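Local coordinates for protein phospholipase C-beta (PLC-beta) (Sepia officinalis, PDB 3QR0) that belongs to the phospholipase C-beta family, multidomain proteins that combine PH, EF-hand, TIM-barrel-type X and Y and C2 domains, and holds a calcium ion, at residues V647-I652 and F708-P714; F636-E641 and G677-D681. The contacts are given in a common frame with arbitrary orientation. Residues are numbered along the deposited sequence.

Contact 1 of 2, residues V647-I652 and F708-P714; sequences VVAGTI and FKKVVLP
An edge strand can absorb an extra residue without losing its pairing, and strands 650-652 and 708-711 illustrate how. Their axes approach to 4.7 Å at 155°, antiparallel. Two hydrogen-bonded pairs fix the register: G650 N to V711 O (2.8 Å) and V711 N to G650 O (2.7 Å), then I652 N to F708 O (3.2 Å) and F708 N to I652 O (2.7 Å). Between them T651 alone faces both K709 and K710, a beta bulge, with K709 at helix-like phi/psi -57/-53. T651, chi1 m, donates from OG1 to K709 O at 2.8 Å. In the C2 beta-sandwich, the side chains of I652, F708 and V711, all on one face, pack on M675 of the opposing sheet; I652 CG2 lies 4.1 Å from F708 CD1, and I652 CG1 4.2 Å from V711 CG2. Beside the strand ends, V647 CG1 packs 3.6 Å from L713 CD2; P714 CG abuts G650 N at 3.7 Å. A water donates to V647 O (2.8 Å) and V712 O (2.7 Å).

Contact 2 of 2, residues F636-E641 and G677-D681; sequences FDPFTE and GLPTD
This is loop-to-loop packing, apolar and water-mediated with no direct hydrogen bond across it, between the connection leading from helix 627-630 to strand 650-660 and the loop that follows strand 669-676. D637 to T640 form a type I beta turn, closed by T640 N to D637 O (3.0 Å), and D637 OD1 accepts from F639 N (2.9 Å) in an Asx turn. Opposite, residues 679-681 make a short 3-10 segment, with D681 N bonded to L678 O at 2.8 Å. The CA atoms of P638 and L678 are 6.3 Å apart, those of E641 and T680 5.7 Å. L678 (chi1 m, chi2 t) points at the turn: its CD1 and CD2 both lie 3.9 Å from F636 CZ, CD1 at the ring edge; L678 CD2 is also 4.1 Å from P638 CB, and T640 CG2 stands 4.3 Å from L678 CD1. P679 CD abuts P638 O at 3.4 Å, and P679 CG lies 4.1 Å from F639 CD1. A loop of the C2 fold is thereby packed on the chain entering it; P638 also touches P557 and V561 of helix 557-563, and F639 and P679 touch A800 of helix 793-800. One water donates to P638 O and T640 O (both 2.8 Å) and accepts from T680 N (3.1 Å). A second joins E641 OE1 (2.5 Å) to T680 OG1 (2.7 Å).

Overall arrangement
One carboxylate can bridge two neighbouring contacts, and D681 is an example. The centres of contacts 1 and 2 lie 11 Å apart, and their segments alternate along the chain. D681, at the end of 677-681, takes probable hydrogen bonds through OD1 from V712 N (2.8 Å) and through OD2 from L713 N (2.9 Å), where 708-714 leaves its strand. Apolar packing runs alongside: L678 of contact 2 touches L713 of contact 1, and F628 meets V647 and L713 as well as F636. The calcium ion is held by N339, E368, D370 and E417, none of which belongs to either contact.

Contact 1 of 2, residues V647-I652 and F708-P714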
loop_
_atom_site.group_PDB
_atom_site.type_symbol
_atom_site.label_atom_id
_atom_site.label_comp_id
_atom_site.label_asym_id
_atom_site.label_seq_id
_atom_site.Cartn_x
_atom_site.Cartn_y
_atom_site.Cartn_z
ATOM N N VAL A 647 27.331 8.953 -0.221
ATOM C CA VAL A 647 26.250 8.080 0.237
ATOM C C VAL A 647 26.853 6.957 1.070
ATOM O O VAL A 647 27.688 6.196 0.582
ATOM C CB VAL A 647 25.491 7.458 -0.954
ATOM C CG1 VAL A 647 24.460 6.447 -0.472
ATOM C CG2 VAL A 647 24.843 8.550 -1.808
ATOM N N VAL A 648 26.428 6.846 2.324
ATOM C CA VAL A 648 26.984 5.838 3.216
ATOM C C VAL A 648 26.328 4.488 2.939
ATOM O O VAL A 648 25.100 4.357 2.980
ATOM C CB VAL A 648 26.831 6.227 4.702
ATOM C CG1 VAL A 648 27.476 5.170 5.599
ATOM C CG2 VAL A 648 27.479 7.588 4.955
ATOM N N ALA A 649 27.163 3.498 2.638
ATOM C CA ALA A 649 26.705 2.138 2.406
ATOM C C ALA A 649 26.251 1.536 3.728
ATOM O O ALA A 649 26.693 1.964 4.796
ATOM C CB ALA A 649 27.820 1.299 1.790
ATOM N N GLY A 650 25.371 0.540 3.646
ATOM C CA GLY A 650 24.753 -0.049 4.827
ATOM C C GLY A 650 24.957 -1.546 4.930
ATOM O O GLY A 650 25.401 -2.196 3.981
ATOM N N THR A 651 24.664 -2.074 6.113
ATOM C CA THR A 651 24.564 -3.507 6.345
ATOM C C THR A 651 23.211 -3.737 6.992
ATOM O O THR A 651 22.788 -2.952 7.849
ATOM C CB THR A 651 25.688 -4.029 7.270
ATOM O OG1 THR A 651 26.961 -3.660 6.729
ATOM C CG2 THR A 651 25.634 -5.550 7.394
ATOM N N ILE A 652 22.529 -4.792 6.549
ATOM C CA ILE A 652 21.244 -5.184 7.095
ATOM C C ILE A 652 21.318 -6.658 7.469
ATOM O O ILE A 652 21.785 -7.480 6.679
ATOM C CB ILE A 652 20.096 -5.002 6.069
ATOM C CG1 ILE A 652 19.914 -3.529 5.692
ATOM C CG2 ILE A 652 18.802 -5.591 6.621
ATOM C CD1 ILE A 652 19.258 -2.669 6.766
ATOM N N PHE A 708 22.689 -9.266 4.859
ATOM C CA PHE A 708 22.922 -8.499 3.638
ATOM C C PHE A 708 24.147 -7.629 3.901
ATOM O O PHE A 708 24.028 -6.488 4.345
ATOM C CB PHE A 708 21.705 -7.635 3.290
ATOM C CG PHE A 708 20.441 -8.420 3.093
ATOM C CD1 PHE A 708 19.641 -8.749 4.177
ATOM C CD2 PHE A 708 20.046 -8.823 1.828
ATOM C CE1 PHE A 708 18.467 -9.473 4.001
ATOM C CE2 PHE A 708 18.872 -9.547 1.641
ATOM C CZ PHE A 708 18.085 -9.875 2.729
ATOM N N LYS A 709 25.321 -8.190 3.625
ATOM C CA LYS A 709 26.589 -7.651 4.116
ATOM C C LYS A 709 26.834 -6.202 3.703
ATOM O O LYS A 709 27.110 -5.353 4.551
ATOM C CB LYS A 709 27.748 -8.544 3.641
ATOM C CG LYS A 709 29.118 -8.179 4.192
ATOM C CD LYS A 709 29.160 -8.218 5.713
ATOM C CE LYS A 709 30.589 -8.216 6.224
ATOM N NZ LYS A 709 30.636 -8.118 7.709
ATOM N N LYS A 710 26.731 -5.924 2.408
ATOM C CA LYS A 710 27.016 -4.593 1.886
ATOM C C LYS A 710 25.881 -4.104 1.004
ATOM O O LYS A 710 25.720 -4.567 -0.124
ATOM C CB LYS A 710 28.317 -4.594 1.084
ATOM C CG LYS A 710 28.717 -3.212 0.567
ATOM C CD LYS A 710 30.057 -3.242 -0.160
ATOM C CE LYS A 710 30.517 -1.833 -0.521
ATOM N NZ LYS A 710 31.764 -1.844 -1.351
ATOM N N VAL A 711 25.097 -3.168 1.528
ATOM C CA VAL A 711 24.078 -2.492 0.738
ATOM C C VAL A 711 24.668 -1.174 0.245
ATOM O O VAL A 711 24.811 -0.222 1.017
ATOM C CB VAL A 711 22.809 -2.227 1.565
ATOM C CG1 VAL A 711 21.722 -1.611 0.684
ATOM C CG2 VAL A 711 22.324 -3.522 2.217
ATOM N N VAL A 712 25.019 -1.132 -1.040
ATOM C CA VAL A 712 25.649 0.044 -1.641
ATOM C C VAL A 712 24.801 1.317 -1.549
ATOM O O VAL A 712 25.324 2.377 -1.211
ATOM C CB VAL A 712 26.024 -0.214 -3.118
ATOM C CG1 VAL A 712 26.316 1.103 -3.838
ATOM C CG2 VAL A 712 27.222 -1.157 -3.200
ATOM N N LEU A 713 23.505 1.212 -1.844
ATOM C CA LEU A 713 22.615 2.381 -1.856
ATOM C C LEU A 713 21.340 2.117 -1.053
ATOM O O LEU A 713 20.285 1.813 -1.617
ATOM C CB LEU A 713 22.279 2.783 -3.301
ATOM C CG LEU A 713 22.325 4.285 -3.603
ATOM C CD1 LEU A 713 21.445 5.076 -2.654
ATOM C CD2 LEU A 713 23.759 4.793 -3.560
ATOM N N PRO A 714 21.430 2.237 0.280
ATOM C CA PRO A 714 20.284 1.950 1.141
ATOM C C PRO A 714 18.998 2.722 0.801
ATOM O O PRO A 714 17.917 2.144 0.848
ATOM C CB PRO A 714 20.792 2.339 2.530
ATOM C CG PRO A 714 22.256 2.119 2.459
ATOM C CD PRO A 714 22.640 2.533 1.068
HETATM O O HOH W 1 27.489 4.042 -1.239
#

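Contact 2 of 2, residues F636-E641 and G677-D681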
loop_
_atom_site.group_PDB
_atom_site.type_symbol
_atom_site.label_atom_id
_atom_site.label_comp_id
_atom_site.label_asym_id
_atom_site.label_seq_id
_atom_site.Cartn_x
_atom_site.Cartn_y
_atom_site.Cartn_z
ATOM N N PHE A 636 25.951 9.523 -11.699
ATOM C CA PHE A 636 25.632 8.289 -10.980
ATOM C C PHE A 636 25.312 7.145 -11.945
ATOM O O PHE A 636 24.405 7.255 -12.767
ATOM C CB PHE A 636 24.451 8.514 -10.037
ATOM C CG PHE A 636 23.939 7.254 -9.396
ATOM C CD1 PHE A 636 24.763 6.497 -8.576
ATOM C CD2 PHE A 636 22.639 6.817 -9.620
ATOM C CE1 PHE A 636 24.301 5.331 -7.979
ATOM C CE2 PHE A 636 22.168 5.652 -9.028
ATOM C CZ PHE A 636 23.008 4.906 -8.204
ATOM N N ASP A 637 26.079 6.060 -11.837
ATOM C CA ASP A 637 25.845 4.849 -12.609
ATOM C C ASP A 637 25.109 3.849 -11.708
ATOM O O ASP A 637 25.701 3.311 -10.771
ATOM C CB ASP A 637 27.183 4.274 -13.100
ATOM C CG ASP A 637 27.021 3.008 -13.929
ATOM O OD1 ASP A 637 25.878 2.545 -14.134
ATOM O OD2 ASP A 637 28.057 2.477 -14.389
ATOM N N PRO A 638 23.808 3.614 -11.972
ATOM C CA PRO A 638 23.050 2.665 -11.156
ATOM C C PRO A 638 23.514 1.211 -11.254
ATOM O O PRO A 638 23.061 0.387 -10.471
ATOM C CB PRO A 638 21.617 2.805 -11.685
ATOM C CG PRO A 638 21.751 3.401 -13.017
ATOM C CD PRO A 638 22.934 4.297 -12.943
ATOM N N PHE A 639 24.406 0.903 -12.194
ATOM C CA PHE A 639 25.012 -0.426 -12.271
ATOM C C PHE A 639 26.313 -0.545 -11.474
ATOM O O PHE A 639 26.991 -1.569 -11.551
ATOM C CB PHE A 639 25.253 -0.814 -13.730
ATOM C CG PHE A 639 23.995 -0.984 -14.511
ATOM C CD1 PHE A 639 23.251 -2.154 -14.399
ATOM C CD2 PHE A 639 23.536 0.024 -15.345
ATOM C CE1 PHE A 639 22.088 -2.318 -15.112
ATOM C CE2 PHE A 639 22.371 -0.132 -16.060
ATOM C CZ PHE A 639 21.643 -1.306 -15.946
ATOM N N THR A 640 26.656 0.490 -10.709
ATOM C CA THR A 640 27.859 0.460 -9.877
ATOM C C THR A 640 27.789 -0.676 -8.857
ATOM O O THR A 640 26.719 -0.982 -8.331
ATOM C CB THR A 640 28.077 1.799 -9.128
ATOM O OG1 THR A 640 29.282 1.727 -8.364
ATOM C CG2 THR A 640 26.917 2.109 -8.192
ATOM N N GLU A 641 28.936 -1.304 -8.603
ATOM C CA GLU A 641 29.058 -2.347 -7.582
ATOM C C GLU A 641 29.910 -1.868 -6.404
ATOM O O GLU A 641 30.249 -2.652 -5.514
ATOM C CB GLU A 641 29.676 -3.609 -8.189
ATOM C CG GLU A 641 28.990 -4.084 -9.462
ATOM C CD GLU A 641 29.501 -5.430 -9.921
ATOM O OE1 GLU A 641 29.244 -6.429 -9.213
ATOM O OE2 GLU A 641 30.164 -5.492 -10.982
ATOM N N GLY A 677 16.620 -3.128 -4.829
ATOM C CA GLY A 677 17.194 -1.788 -4.904
ATOM C C GLY A 677 18.026 -1.708 -6.159
ATOM O O GLY A 677 17.583 -2.142 -7.214
ATOM N N LEU A 678 19.243 -1.183 -6.051
ATOM C CA LEU A 678 20.188 -1.273 -7.156
ATOM C C LEU A 678 20.409 -2.745 -7.501
ATOM O O LEU A 678 20.260 -3.612 -6.634
ATOM C CB LEU A 678 21.526 -0.618 -6.807
ATOM C CG LEU A 678 21.571 0.911 -6.683
ATOM C CD1 LEU A 678 23.018 1.364 -6.561
ATOM C CD2 LEU A 678 20.904 1.592 -7.867
ATOM N N PRO A 679 20.757 -3.039 -8.763
ATOM C CA PRO A 679 21.027 -4.424 -9.138
ATOM C C PRO A 679 22.015 -5.114 -8.195
ATOM O O PRO A 679 21.784 -6.254 -7.804
ATOM C CB PRO A 679 21.608 -4.296 -10.549
ATOM C CG PRO A 679 20.991 -3.070 -11.091
ATOM C CD PRO A 679 20.816 -2.136 -9.928
ATOM N N THR A 680 23.080 -4.413 -7.810
ATOM C CA THR A 680 24.090 -4.970 -6.899
ATOM C C THR A 680 23.554 -5.250 -5.483
ATOM O O THR A 680 24.147 -6.031 -4.741
ATOM C CB THR A 680 25.333 -4.047 -6.803
ATOM O OG1 THR A 680 26.441 -4.776 -6.256
ATOM C CG2 THR A 680 25.049 -2.817 -5.945
ATOM N N ASP A 681 22.444 -4.611 -5.114
ATOM C CA ASP A 681 21.824 -4.793 -3.797
ATOM C C ASP A 681 20.570 -5.667 -3.836
ATOM O O ASP A 681 19.937 -5.891 -2.801
ATOM C CB ASP A 681 21.438 -3.431 -3.206
ATOM C CG ASP A 681 22.639 -2.546 -2.916
ATOM O OD1 ASP A 681 23.733 -3.084 -2.667
ATOM O OD2 ASP A 681 22.483 -1.305 -2.927
HETATM O O HOH W 2 24.173 -1.836 -9.202
HETATM O O HOH W 3 27.038 -6.683 -8.067
#